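Side-chain contacts in 70 kDa protein (Xanthomonas sp., PDB 4B2N), which cleaves the polyisoprene of natural rubber with molecular oxygen, as a diheme c-type dioxygenase that works processively along the polymer: residues W292-K297 with L306-V311; H312-F317 with D338-L343; A328-E333 with S447-Y452. All coordinates share one frame; numbering follows the deposited sequence.

Contact 1: residues W292-K297 with L306-V311; sequences WARAFK and LSSDNV. With HEC (heme c), chain C.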
loop_
_atom_site.group_PDB
_atom_site.type_symbol
_atom_site.label_atom_id
_atom_site.label_comp_id
_atom_site.label_asym_id
_atom_site.label_seq_id
_atom_site.Cartn_x
_atom_site.Cartn_y
_atom_site.Cartn_z
ATOM N N TRP A 292 -3.826 7.004 5.619
ATOM C CA TRP A 292 -4.351 7.958 6.587
ATOM C C TRP A 292 -4.027 7.622 8.037
ATOM O O TRP A 292 -4.462 8.351 8.907
ATOM C CB TRP A 292 -5.846 8.251 6.374
ATOM C CG TRP A 292 -6.818 7.098 6.555
ATOM C CD1 TRP A 292 -6.657 5.913 7.295
ATOM C CD2 TRP A 292 -8.185 7.091 6.107
ATOM N NE1 TRP A 292 -7.823 5.147 7.276
ATOM C CE2 TRP A 292 -8.800 5.835 6.611
ATOM C CE3 TRP A 292 -8.979 7.996 5.352
ATOM C CZ2 TRP A 292 -10.100 5.498 6.311
ATOM C CZ3 TRP A 292 -10.287 7.645 5.114
ATOM C CH2 TRP A 292 -10.845 6.455 5.639
ATOM N N ALA A 293 -3.266 6.542 8.271
ATOM C CA ALA A 293 -2.741 6.166 9.591
ATOM C C ALA A 293 -1.213 6.026 9.543
ATOM O O ALA A 293 -0.591 5.539 10.463
ATOM C CB ALA A 293 -3.427 4.880 10.107
ATOM N N ARG A 294 -0.601 6.574 8.503
ATOM C CA ARG A 294 0.817 6.594 8.406
ATOM C C ARG A 294 1.463 7.159 9.668
ATOM O O ARG A 294 2.558 6.767 10.000
ATOM C CB ARG A 294 1.230 7.464 7.195
ATOM C CG ARG A 294 2.741 7.496 6.939
ATOM C CD ARG A 294 3.116 6.611 5.758
ATOM N NE ARG A 294 2.955 5.198 6.167
ATOM C CZ ARG A 294 3.853 4.557 6.915
ATOM N NH1 ARG A 294 4.959 5.198 7.272
ATOM N NH2 ARG A 294 3.676 3.263 7.269
ATOM N N ALA A 295 0.764 8.077 10.332
ATOM C CA ALA A 295 1.310 8.892 11.427
ATOM C C ALA A 295 1.481 8.021 12.664
ATOM O O ALA A 295 1.996 8.490 13.692
ATOM C CB ALA A 295 0.318 10.041 11.762
ATOM N N PHE A 296 0.956 6.793 12.613
ATOM C CA PHE A 296 1.014 5.880 13.764
ATOM C C PHE A 296 1.886 4.656 13.562
ATOM O O PHE A 296 2.105 3.816 14.468
ATOM C CB PHE A 296 -0.427 5.494 14.201
ATOM C CG PHE A 296 -1.184 6.659 14.719
ATOM C CD1 PHE A 296 -1.050 7.029 16.054
ATOM C CD2 PHE A 296 -1.978 7.417 13.890
ATOM C CE1 PHE A 296 -1.742 8.155 16.558
ATOM C CE2 PHE A 296 -2.669 8.515 14.366
ATOM C CZ PHE A 296 -2.558 8.877 15.700
ATOM N N LYS A 297 2.462 4.574 12.393
ATOM C CA LYS A 297 3.197 3.367 12.032
ATOM C C LYS A 297 4.675 3.628 12.025
ATOM O O LYS A 297 5.179 4.406 11.203
ATOM C CB LYS A 297 2.679 2.846 10.681
ATOM C CG LYS A 297 1.227 2.423 10.823
ATOM C CD LYS A 297 0.531 2.124 9.482
ATOM C CE LYS A 297 0.827 0.662 9.078
ATOM N NZ LYS A 297 0.085 0.359 7.771
ATOM N N LEU A 306 10.881 -1.777 6.790
ATOM C CA LEU A 306 11.656 -0.532 6.788
ATOM C C LEU A 306 11.173 0.514 7.727
ATOM O O LEU A 306 9.990 0.593 7.978
ATOM C CB LEU A 306 11.652 0.077 5.372
ATOM C CG LEU A 306 12.166 -0.829 4.247
ATOM C CD1 LEU A 306 11.795 -0.300 2.894
ATOM C CD2 LEU A 306 13.683 -0.985 4.337
ATOM N N SER A 307 12.076 1.380 8.212
ATOM C CA SER A 307 11.696 2.537 9.051
ATOM C C SER A 307 10.755 3.477 8.358
ATOM O O SER A 307 10.976 3.822 7.182
ATOM C CB SER A 307 12.932 3.372 9.392
ATOM O OG SER A 307 12.544 4.455 10.244
ATOM N N SER A 308 9.727 3.943 9.071
ATOM C CA SER A 308 8.891 5.008 8.536
ATOM C C SER A 308 9.604 6.351 8.320
ATOM O O SER A 308 9.014 7.257 7.772
ATOM C CB SER A 308 7.653 5.244 9.410
ATOM O OG SER A 308 6.841 4.079 9.316
ATOM N N ASP A 309 10.828 6.491 8.821
ATOM C CA ASP A 309 11.630 7.706 8.516
ATOM C C ASP A 309 12.055 7.754 7.021
ATOM O O ASP A 309 12.423 8.822 6.477
ATOM C CB ASP A 309 12.878 7.775 9.401
ATOM C CG ASP A 309 13.409 9.218 9.523
ATOM O OD1 ASP A 309 12.607 10.168 9.759
ATOM O OD2 ASP A 309 14.633 9.423 9.395
ATOM N N ASN A 310 12.019 6.600 6.381
ATOM C CA ASN A 310 12.575 6.449 5.060
ATOM C C ASN A 310 11.539 6.792 4.032
ATOM O O ASN A 310 10.374 6.588 4.260
ATOM C CB ASN A 310 13.166 5.040 4.833
ATOM C CG ASN A 310 12.409 4.260 3.780
ATOM O OD1 ASN A 310 12.753 4.286 2.649
ATOM N ND2 ASN A 310 11.365 3.536 4.200
ATOM N N VAL A 311 11.963 7.387 2.920
ATOM C CA VAL A 311 11.018 7.627 1.844
ATOM C C VAL A 311 11.460 6.967 0.557
ATOM O O VAL A 311 10.745 7.066 -0.456
ATOM C CB VAL A 311 10.801 9.143 1.581
ATOM C CG1 VAL A 311 10.316 9.793 2.866
ATOM C CG2 VAL A 311 12.106 9.775 1.044
HETATM FE FE HEC C . 2.128 2.255 -2.459
HETATM C CHA HEC C . 2.893 0.478 0.444
HETATM C CHB HEC C . 3.412 5.190 -1.011
HETATM C CHC HEC C . 2.061 3.951 -5.547
HETATM C CHD HEC C . 0.352 -0.333 -3.671
HETATM N NA HEC C . 2.971 2.734 -0.772
HETATM C C1A HEC C . 3.064 1.921 0.398
HETATM C C2A HEC C . 3.445 2.665 1.589
HETATM C C3A HEC C . 3.614 4.028 1.209
HETATM C C4A HEC C . 3.293 4.035 -0.223
HETATM C CMA HEC C . 3.953 5.199 2.110
HETATM C CAA HEC C . 3.649 2.148 3.037
HETATM C CBA HEC C . 2.250 2.020 3.643
HETATM C CGA HEC C . 2.266 1.350 5.005
HETATM O O1A HEC C . 2.946 0.290 5.229
HETATM O O2A HEC C . 1.506 1.876 5.823
HETATM N NB HEC C . 2.726 4.098 -3.118
HETATM C C1B HEC C . 3.118 5.171 -2.421
HETATM C C2B HEC C . 3.392 6.371 -3.196
HETATM C C3B HEC C . 3.021 6.008 -4.509
HETATM C C4B HEC C . 2.561 4.632 -4.357
HETATM C CMB HEC C . 3.930 7.603 -2.586
HETATM C CAB HEC C . 3.123 6.788 -5.793
HETATM C CBB HEC C . 4.446 7.132 -6.178
HETATM N NC HEC C . 1.375 1.976 -4.272
HETATM C C1C HEC C . 1.404 2.669 -5.468
HETATM C C2C HEC C . 0.624 2.018 -6.551
HETATM C C3C HEC C . 0.163 0.741 -5.965
HETATM C C4C HEC C . 0.648 0.753 -4.587
HETATM C CMC HEC C . 0.484 2.592 -7.957
HETATM C CAC HEC C . -0.629 -0.357 -6.605
HETATM C CBC HEC C . -0.307 -0.709 -7.920
HETATM N ND HEC C . 1.729 0.397 -1.729
HETATM C C1D HEC C . 0.997 -0.512 -2.370
HETATM C C2D HEC C . 0.830 -1.731 -1.647
HETATM C C3D HEC C . 1.583 -1.493 -0.457
HETATM C C4D HEC C . 2.121 -0.147 -0.616
HETATM C CMD HEC C . 0.083 -2.974 -1.974
HETATM C CAD HEC C . 1.834 -2.519 0.592
HETATM C CBD HEC C . 2.995 -3.323 -0.115
HETATM C CGD HEC C . 3.355 -4.527 0.724
HETATM O O1D HEC C . 2.963 -5.675 0.397
HETATM O O2D HEC C . 3.981 -4.283 1.810
HETATM O O HOH W 1 6.350 7.789 7.198
#

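Contact 2: residues H312-F317 with D338-L343; sequences HSEMAF and DINNFL. With HEC (heme c), chain C.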
loop_
_atom_site.group_PDB
_atom_site.type_symbol
_atom_site.label_atom_id
_atom_site.label_comp_id
_atom_site.label_asym_id
_atom_site.label_seq_id
_atom_site.Cartn_x
_atom_site.Cartn_y
_atom_site.Cartn_z
ATOM N N HIS A 312 12.589 6.240 0.593
ATOM C CA HIS A 312 13.091 5.539 -0.644
ATOM C C HIS A 312 12.145 4.476 -1.033
ATOM O O HIS A 312 11.818 4.293 -2.227
ATOM C CB HIS A 312 14.497 4.982 -0.417
ATOM C CG HIS A 312 15.533 6.038 -0.429
ATOM N ND1 HIS A 312 16.832 5.778 -0.584
ATOM C CD2 HIS A 312 15.413 7.434 -0.306
ATOM C CE1 HIS A 312 17.549 6.947 -0.541
ATOM N NE2 HIS A 312 16.681 7.962 -0.408
ATOM N N SER A 313 11.611 3.765 -0.033
ATOM C CA SER A 313 10.521 2.823 -0.363
ATOM C C SER A 313 9.322 3.544 -1.040
ATOM O O SER A 313 8.727 3.034 -2.040
ATOM C CB SER A 313 10.067 2.086 0.886
ATOM O OG SER A 313 9.659 3.032 1.871
ATOM N N GLU A 314 8.980 4.747 -0.560
ATOM C CA GLU A 314 7.806 5.452 -1.096
ATOM C C GLU A 314 8.114 5.859 -2.521
ATOM O O GLU A 314 7.219 6.017 -3.373
ATOM C CB GLU A 314 7.542 6.716 -0.249
ATOM C CG GLU A 314 7.185 6.370 1.200
ATOM C CD GLU A 314 6.691 7.557 2.012
ATOM O OE1 GLU A 314 6.547 8.683 1.426
ATOM O OE2 GLU A 314 6.500 7.344 3.250
ATOM N N MET A 315 9.411 6.016 -2.775
ATOM C CA MET A 315 9.886 6.402 -4.113
ATOM C C MET A 315 9.910 5.358 -5.203
ATOM O O MET A 315 10.039 5.727 -6.386
ATOM C CB MET A 315 11.277 7.024 -4.010
ATOM C CG MET A 315 11.320 8.435 -3.435
ATOM S SD MET A 315 13.006 8.867 -2.893
ATOM C CE MET A 315 13.722 9.203 -4.464
ATOM N N ALA A 316 9.694 4.079 -4.856
ATOM C CA ALA A 316 9.875 2.981 -5.815
ATOM C C ALA A 316 9.248 3.271 -7.213
ATOM O O ALA A 316 9.921 3.142 -8.257
ATOM C CB ALA A 316 9.286 1.706 -5.243
ATOM N N PHE A 317 7.966 3.663 -7.251
ATOM C CA PHE A 317 7.329 3.783 -8.603
ATOM C C PHE A 317 7.860 4.966 -9.377
ATOM O O PHE A 317 7.775 5.023 -10.633
ATOM C CB PHE A 317 5.808 3.869 -8.469
ATOM C CG PHE A 317 5.161 2.526 -8.292
ATOM C CD1 PHE A 317 5.104 1.621 -9.346
ATOM C CD2 PHE A 317 4.637 2.161 -7.054
ATOM C CE1 PHE A 317 4.478 0.356 -9.164
ATOM C CE2 PHE A 317 4.010 0.933 -6.871
ATOM C CZ PHE A 317 3.944 0.026 -7.918
ATOM N N ASP A 338 8.158 15.510 0.978
ATOM C CA ASP A 338 6.931 16.319 1.059
ATOM C C ASP A 338 5.682 15.416 0.948
ATOM O O ASP A 338 4.742 15.561 1.725
ATOM C CB ASP A 338 6.902 17.347 -0.098
ATOM C CG ASP A 338 7.862 18.547 0.101
ATOM O OD1 ASP A 338 8.285 18.816 1.237
ATOM O OD2 ASP A 338 8.178 19.245 -0.929
ATOM N N ILE A 339 5.687 14.438 0.014
ATOM C CA ILE A 339 4.617 13.425 -0.019
ATOM C C ILE A 339 4.475 12.745 1.362
ATOM O O ILE A 339 3.399 12.677 1.911
ATOM C CB ILE A 339 4.768 12.405 -1.203
ATOM C CG1 ILE A 339 4.613 13.117 -2.611
ATOM C CG2 ILE A 339 3.847 11.193 -0.910
ATOM C CD1 ILE A 339 5.116 12.273 -3.770
ATOM N N ASN A 340 5.592 12.290 1.907
ATOM C CA ASN A 340 5.613 11.615 3.191
ATOM C C ASN A 340 5.014 12.482 4.313
ATOM O O ASN A 340 4.243 12.006 5.131
ATOM C CB ASN A 340 7.029 11.183 3.563
ATOM C CG ASN A 340 7.066 10.495 4.879
ATOM O OD1 ASN A 340 7.648 11.029 5.849
ATOM N ND2 ASN A 340 6.380 9.361 4.967
ATOM N N ASN A 341 5.440 13.732 4.372
ATOM C CA ASN A 341 4.800 14.672 5.268
ATOM C C ASN A 341 3.308 14.897 5.022
ATOM O O ASN A 341 2.595 15.011 5.956
ATOM C CB ASN A 341 5.522 15.987 5.276
ATOM C CG ASN A 341 6.852 15.892 5.982
ATOM O OD1 ASN A 341 7.031 15.052 6.906
ATOM N ND2 ASN A 341 7.809 16.674 5.522
ATOM N N PHE A 342 2.841 14.989 3.774
ATOM C CA PHE A 342 1.413 15.009 3.577
ATOM C C PHE A 342 0.800 13.719 4.205
ATOM O O PHE A 342 -0.184 13.788 4.943
ATOM C CB PHE A 342 1.070 15.100 2.066
ATOM C CG PHE A 342 -0.406 15.026 1.798
ATOM C CD1 PHE A 342 -1.285 15.913 2.453
ATOM C CD2 PHE A 342 -0.899 14.104 0.886
ATOM C CE1 PHE A 342 -2.657 15.820 2.187
ATOM C CE2 PHE A 342 -2.250 14.035 0.572
ATOM C CZ PHE A 342 -3.123 14.884 1.266
ATOM N N LEU A 343 1.352 12.545 3.886
ATOM C CA LEU A 343 0.769 11.267 4.446
ATOM C C LEU A 343 0.714 11.293 5.964
ATOM O O LEU A 343 -0.281 10.869 6.584
ATOM C CB LEU A 343 1.621 10.048 3.981
ATOM C CG LEU A 343 1.814 9.981 2.446
ATOM C CD1 LEU A 343 2.484 8.668 2.044
ATOM C CD2 LEU A 343 0.415 9.992 1.817
HETATM FE FE HEC C . 2.128 2.255 -2.459
HETATM C CHA HEC C . 2.893 0.478 0.444
HETATM C CHB HEC C . 3.412 5.190 -1.011
HETATM C CHC HEC C . 2.061 3.951 -5.547
HETATM C CHD HEC C . 0.352 -0.333 -3.671
HETATM N NA HEC C . 2.971 2.734 -0.772
HETATM C C1A HEC C . 3.064 1.921 0.398
HETATM C C2A HEC C . 3.445 2.665 1.589
HETATM C C3A HEC C . 3.614 4.028 1.209
HETATM C C4A HEC C . 3.293 4.035 -0.223
HETATM C CMA HEC C . 3.953 5.199 2.110
HETATM C CAA HEC C . 3.649 2.148 3.037
HETATM C CBA HEC C . 2.250 2.020 3.643
HETATM C CGA HEC C . 2.266 1.350 5.005
HETATM O O1A HEC C . 2.946 0.290 5.229
HETATM O O2A HEC C . 1.506 1.876 5.823
HETATM N NB HEC C . 2.726 4.098 -3.118
HETATM C C1B HEC C . 3.118 5.171 -2.421
HETATM C C2B HEC C . 3.392 6.371 -3.196
HETATM C C3B HEC C . 3.021 6.008 -4.509
HETATM C C4B HEC C . 2.561 4.632 -4.357
HETATM C CMB HEC C . 3.930 7.603 -2.586
HETATM C CAB HEC C . 3.123 6.788 -5.793
HETATM C CBB HEC C . 4.446 7.132 -6.178
HETATM N NC HEC C . 1.375 1.976 -4.272
HETATM C C1C HEC C . 1.404 2.669 -5.468
HETATM C C2C HEC C . 0.624 2.018 -6.551
HETATM C C3C HEC C . 0.163 0.741 -5.965
HETATM C C4C HEC C . 0.648 0.753 -4.587
HETATM C CMC HEC C . 0.484 2.592 -7.957
HETATM C CAC HEC C . -0.629 -0.357 -6.605
HETATM C CBC HEC C . -0.307 -0.709 -7.920
HETATM N ND HEC C . 1.729 0.397 -1.729
HETATM C C1D HEC C . 0.997 -0.512 -2.370
HETATM C C2D HEC C . 0.830 -1.731 -1.647
HETATM C C3D HEC C . 1.583 -1.493 -0.457
HETATM C C4D HEC C . 2.121 -0.147 -0.616
HETATM C CMD HEC C . 0.083 -2.974 -1.974
HETATM C CAD HEC C . 1.834 -2.519 0.592
HETATM C CBD HEC C . 2.995 -3.323 -0.115
HETATM C CGD HEC C . 3.355 -4.527 0.724
HETATM O O1D HEC C . 2.963 -5.675 0.397
HETATM O O2D HEC C . 3.981 -4.283 1.810
#

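Contact 3: residues A328-E333 with S447-Y452; sequences ARRGLE and SGWWAY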
loop_
_atom_site.group_PDB
_atom_site.type_symbol
_atom_site.label_atom_id
_atom_site.label_comp_id
_atom_site.label_asym_id
_atom_site.label_seq_id
_atom_site.Cartn_x
_atom_site.Cartn_y
_atom_site.Cartn_z
ATOM N N ALA A 328 17.791 12.218 -11.987
ATOM C CA ALA A 328 16.400 12.546 -11.802
ATOM C C ALA A 328 15.800 11.552 -10.814
ATOM O O ALA A 328 14.988 11.963 -9.972
ATOM C CB ALA A 328 15.610 12.452 -13.128
ATOM N N ARG A 329 16.123 10.260 -10.946
ATOM C CA ARG A 329 15.454 9.272 -10.035
ATOM C C ARG A 329 15.843 9.598 -8.614
ATOM O O ARG A 329 14.973 9.816 -7.802
ATOM C CB ARG A 329 15.806 7.830 -10.336
ATOM C CG ARG A 329 15.380 7.299 -11.680
ATOM C CD ARG A 329 15.870 5.895 -11.929
ATOM N NE ARG A 329 15.177 5.459 -13.134
ATOM C CZ ARG A 329 15.816 5.242 -14.287
ATOM N NH1 ARG A 329 17.121 5.397 -14.383
ATOM N NH2 ARG A 329 15.127 4.924 -15.374
ATOM N N ARG A 330 17.138 9.644 -8.314
ATOM C CA ARG A 330 17.592 10.008 -6.939
ATOM C C ARG A 330 17.016 11.373 -6.506
ATOM O O ARG A 330 16.694 11.597 -5.340
ATOM C CB ARG A 330 19.131 10.094 -6.872
ATOM C CG ARG A 330 19.793 8.738 -7.004
ATOM C CD ARG A 330 21.252 8.772 -6.619
ATOM N NE ARG A 330 22.002 9.869 -7.232
ATOM C CZ ARG A 330 22.868 9.729 -8.232
ATOM N NH1 ARG A 330 23.055 8.551 -8.790
ATOM N NH2 ARG A 330 23.581 10.790 -8.661
ATOM N N GLY A 331 16.915 12.287 -7.468
ATOM C CA GLY A 331 16.493 13.688 -7.189
ATOM C C GLY A 331 14.988 13.879 -6.958
ATOM O O GLY A 331 14.574 14.971 -6.610
ATOM N N LEU A 332 14.195 12.798 -7.042
ATOM C CA LEU A 332 12.810 12.801 -6.561
ATOM C C LEU A 332 12.717 12.867 -5.051
ATOM O O LEU A 332 11.628 13.086 -4.522
ATOM C CB LEU A 332 12.017 11.533 -6.975
ATOM C CG LEU A 332 11.843 11.493 -8.492
ATOM C CD1 LEU A 332 11.357 10.127 -8.947
ATOM C CD2 LEU A 332 10.782 12.469 -8.949
ATOM N N GLU A 333 13.829 12.666 -4.356
ATOM C CA GLU A 333 13.792 12.577 -2.884
ATOM C C GLU A 333 13.102 13.756 -2.145
ATOM O O GLU A 333 12.291 13.499 -1.255
ATOM C CB GLU A 333 15.213 12.321 -2.302
ATOM C CG GLU A 333 15.151 11.951 -0.813
ATOM C CD GLU A 333 16.519 11.435 -0.325
ATOM O OE1 GLU A 333 16.972 10.393 -0.864
ATOM O OE2 GLU A 333 17.142 12.118 0.548
ATOM N N SER A 447 23.135 -2.650 0.800
ATOM C CA SER A 447 24.413 -2.130 0.372
ATOM C C SER A 447 24.242 -1.067 -0.717
ATOM O O SER A 447 25.131 -0.921 -1.548
ATOM C CB SER A 447 25.297 -3.298 -0.179
ATOM O OG SER A 447 24.649 -3.900 -1.309
ATOM N N GLY A 448 23.121 -0.328 -0.760
ATOM C CA GLY A 448 23.059 0.710 -1.805
ATOM C C GLY A 448 22.155 1.881 -1.472
ATOM O O GLY A 448 21.793 2.113 -0.319
ATOM N N TRP A 449 21.691 2.549 -2.508
ATOM C CA TRP A 449 20.926 3.779 -2.334
ATOM C C TRP A 449 19.621 3.485 -1.574
ATOM O O TRP A 449 19.190 4.253 -0.704
ATOM C CB TRP A 449 20.689 4.352 -3.775
ATOM C CG TRP A 449 19.788 5.560 -3.760
ATOM C CD1 TRP A 449 20.146 6.910 -3.649
ATOM C CD2 TRP A 449 18.333 5.531 -3.823
ATOM N NE1 TRP A 449 19.024 7.709 -3.640
ATOM C CE2 TRP A 449 17.884 6.922 -3.754
ATOM C CE3 TRP A 449 17.356 4.498 -3.883
ATOM C CZ2 TRP A 449 16.517 7.258 -3.761
ATOM C CZ3 TRP A 449 16.016 4.845 -3.926
ATOM C CH2 TRP A 449 15.594 6.206 -3.833
ATOM N N TRP A 450 19.003 2.352 -1.842
ATOM C CA TRP A 450 17.756 2.014 -1.180
ATOM C C TRP A 450 17.897 2.034 0.319
ATOM O O TRP A 450 16.980 2.507 1.025
ATOM C CB TRP A 450 17.279 0.652 -1.691
ATOM C CG TRP A 450 16.998 0.753 -3.151
ATOM C CD1 TRP A 450 17.840 0.416 -4.206
ATOM C CD2 TRP A 450 15.780 1.314 -3.771
ATOM N NE1 TRP A 450 17.241 0.749 -5.396
ATOM C CE2 TRP A 450 16.001 1.293 -5.190
ATOM C CE3 TRP A 450 14.557 1.769 -3.271
ATOM C CZ2 TRP A 450 14.997 1.692 -6.097
ATOM C CZ3 TRP A 450 13.576 2.164 -4.140
ATOM C CH2 TRP A 450 13.800 2.160 -5.541
ATOM N N ALA A 451 19.066 1.579 0.812
ATOM C CA ALA A 451 19.272 1.536 2.268
ATOM C C ALA A 451 19.921 2.847 2.733
ATOM O O ALA A 451 20.391 2.883 3.838
ATOM C CB ALA A 451 20.124 0.287 2.715
ATOM N N TYR A 452 19.928 3.894 1.897
ATOM C CA TYR A 452 20.612 5.163 2.245
ATOM C C TYR A 452 22.087 4.927 2.632
ATOM O O TYR A 452 22.547 5.341 3.751
ATOM C CB TYR A 452 19.934 5.855 3.454
ATOM C CG TYR A 452 18.574 6.430 3.253
ATOM C CD1 TYR A 452 17.447 5.601 3.063
ATOM C CD2 TYR A 452 18.391 7.811 3.282
ATOM C CE1 TYR A 452 16.162 6.143 2.954
ATOM C CE2 TYR A 452 17.094 8.385 3.191
ATOM C CZ TYR A 452 16.010 7.540 3.022
ATOM O OH TYR A 452 14.786 8.110 2.883
HETATM O O HOH W 2 18.263 10.498 -3.349
#

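Contact 1: residues W292-K297 with L306-V311
At the propionate edge of a heme c, R294 and K297 from the loop that precedes strand 299-300 bind one carboxylate oxygen, and S308 pins that loop to the chain beyond strand 306-307. R294 splits its guanidinium between the two tasks. Its NH2 gives a hydrogen bond to heme O2A at 3.0 Å, while NH1 reaches S308 OG, also at 3.0 Å and nearly straight (166°), with the hydroxyl close to the guanidinium plane. The arginine CG is anti to the backbone N (chi1 -177°), and bends at chi2 and chi3 turn the guanidinium toward S308 and the propionate. NH2 has a further partner in the backbone carbonyl of R299, so the planar group is held at several points of its rim. K297 NZ meets the same heme O2A at 2.8 Å; two cationic side chains on one oxygen would be expected to stabilise the ionised propionate.

Strands 299-300 and 306-307 form a two-stranded antiparallel sheet, and S308 stands where the second strand passes into a type I turn from S307 to N310. A serine fits here because its hydroxyl both accepts and donates: S308 OG receives R294 and donates to K297 O at 2.5 Å, approaching from above the carbonyl plane. An ordered water accepts from R294 NH1 and donates to S308 O, adding an indirect link beside the two direct bonds.

Contact 2: residues H312-F317 with D338-L343
E314 OE2 takes a short but weak hydrogen bond from N340 ND2, 2.7 Å long and bent to 124° at the hydrogen. The two side chains cross at about a right angle, with carboxylate and amide planes 52° apart, a twist in keeping with the poor angle. E314 points at the facing helix and runs extended beyond CG, which carries its carboxylate to N340. With CG of N340 anti to the backbone N, its CB lies 3.3 Å from E314 OE1. That oxygen is buried without a polar partner in the model.

Helices 312-319 and 333-345 meet here steeply, their local directions 110° apart and their axes 10.7 Å from each other, and together they line a heme c pocket, the first reaching over a porphyrin face and both reaching the methyl-bearing margin. E314 OE2 comes within 3.5 Å of heme methyl CMA, and L343 CD1 packs on the same methyl at 3.8 Å. I339 CG2 does likewise for methyl CMB; branched aliphatic residues suit this apolar margin of the porphyrin. From the first helix F317 leans over the porphyrin, CE2 lying 3.4 Å from heme C1C, while methyl CMC sits over one ring face, offset toward the rim.

Contact 3: residues A328-E333 with S447-Y452
Van der Waals packing joins R330 to W449: the aliphatic part of the arginine lies against the pyrrole side of the indole. R330 CG is 3.6 Å from W449 NE1, and R330 CD is 3.7 Å from W449 CD1. The approach is oblique, with guanidinium and indole planes 49° apart. Arginine suits the place because its methylenes can line a tryptophan while the charged end travels on, here to the backbone carbonyl of T266 through NH1. W449 has its CG anti to the backbone N (chi1 174°), which carries the ring across to the helix, and its CZ3 rests over one face of W450, offset toward the rim. E333 OE1 also comes up obliquely, 4.3 Å from W449 CZ2.

The polar link runs through a single water. It accepts from W449 NE1 at 2.9 Å, lying in the indole plane, and donates to R330 O and to E333 OE1, both at 2.8 Å. The indole N-H is thereby satisfied through the water, without a direct hydrogen bond to E333. E333 OE1 has a second partner in H312 NE2, so one carboxylate oxygen serves both the water and the histidine.

Through W449, the loop that follows helix 439-446 packs against helix 326-331, and M315 of helix 312-319 touches L332, E333 and W449 alike.

Overall arrangement
From the N terminus, contact 1 comes first and closes a short loop around the hairpin of strands 299-300 and 306-307. The chain runs straight on into helix 312-319, where contact 2 opens; its own loop returns with helix 333-345. Contact 3 starts inside that loop, at 328-333, and ends more than a hundred residues later at 447-452, so contacts 2 and 3 cross while contact 1 stands in series with both. Contacts 1 and 2 share the same heme c. H312 ND1 also donates to W449 O, joining contacts 2 and 3, and V311 N donates to the Y452 hydroxyl, tying the later loop back to contact 1.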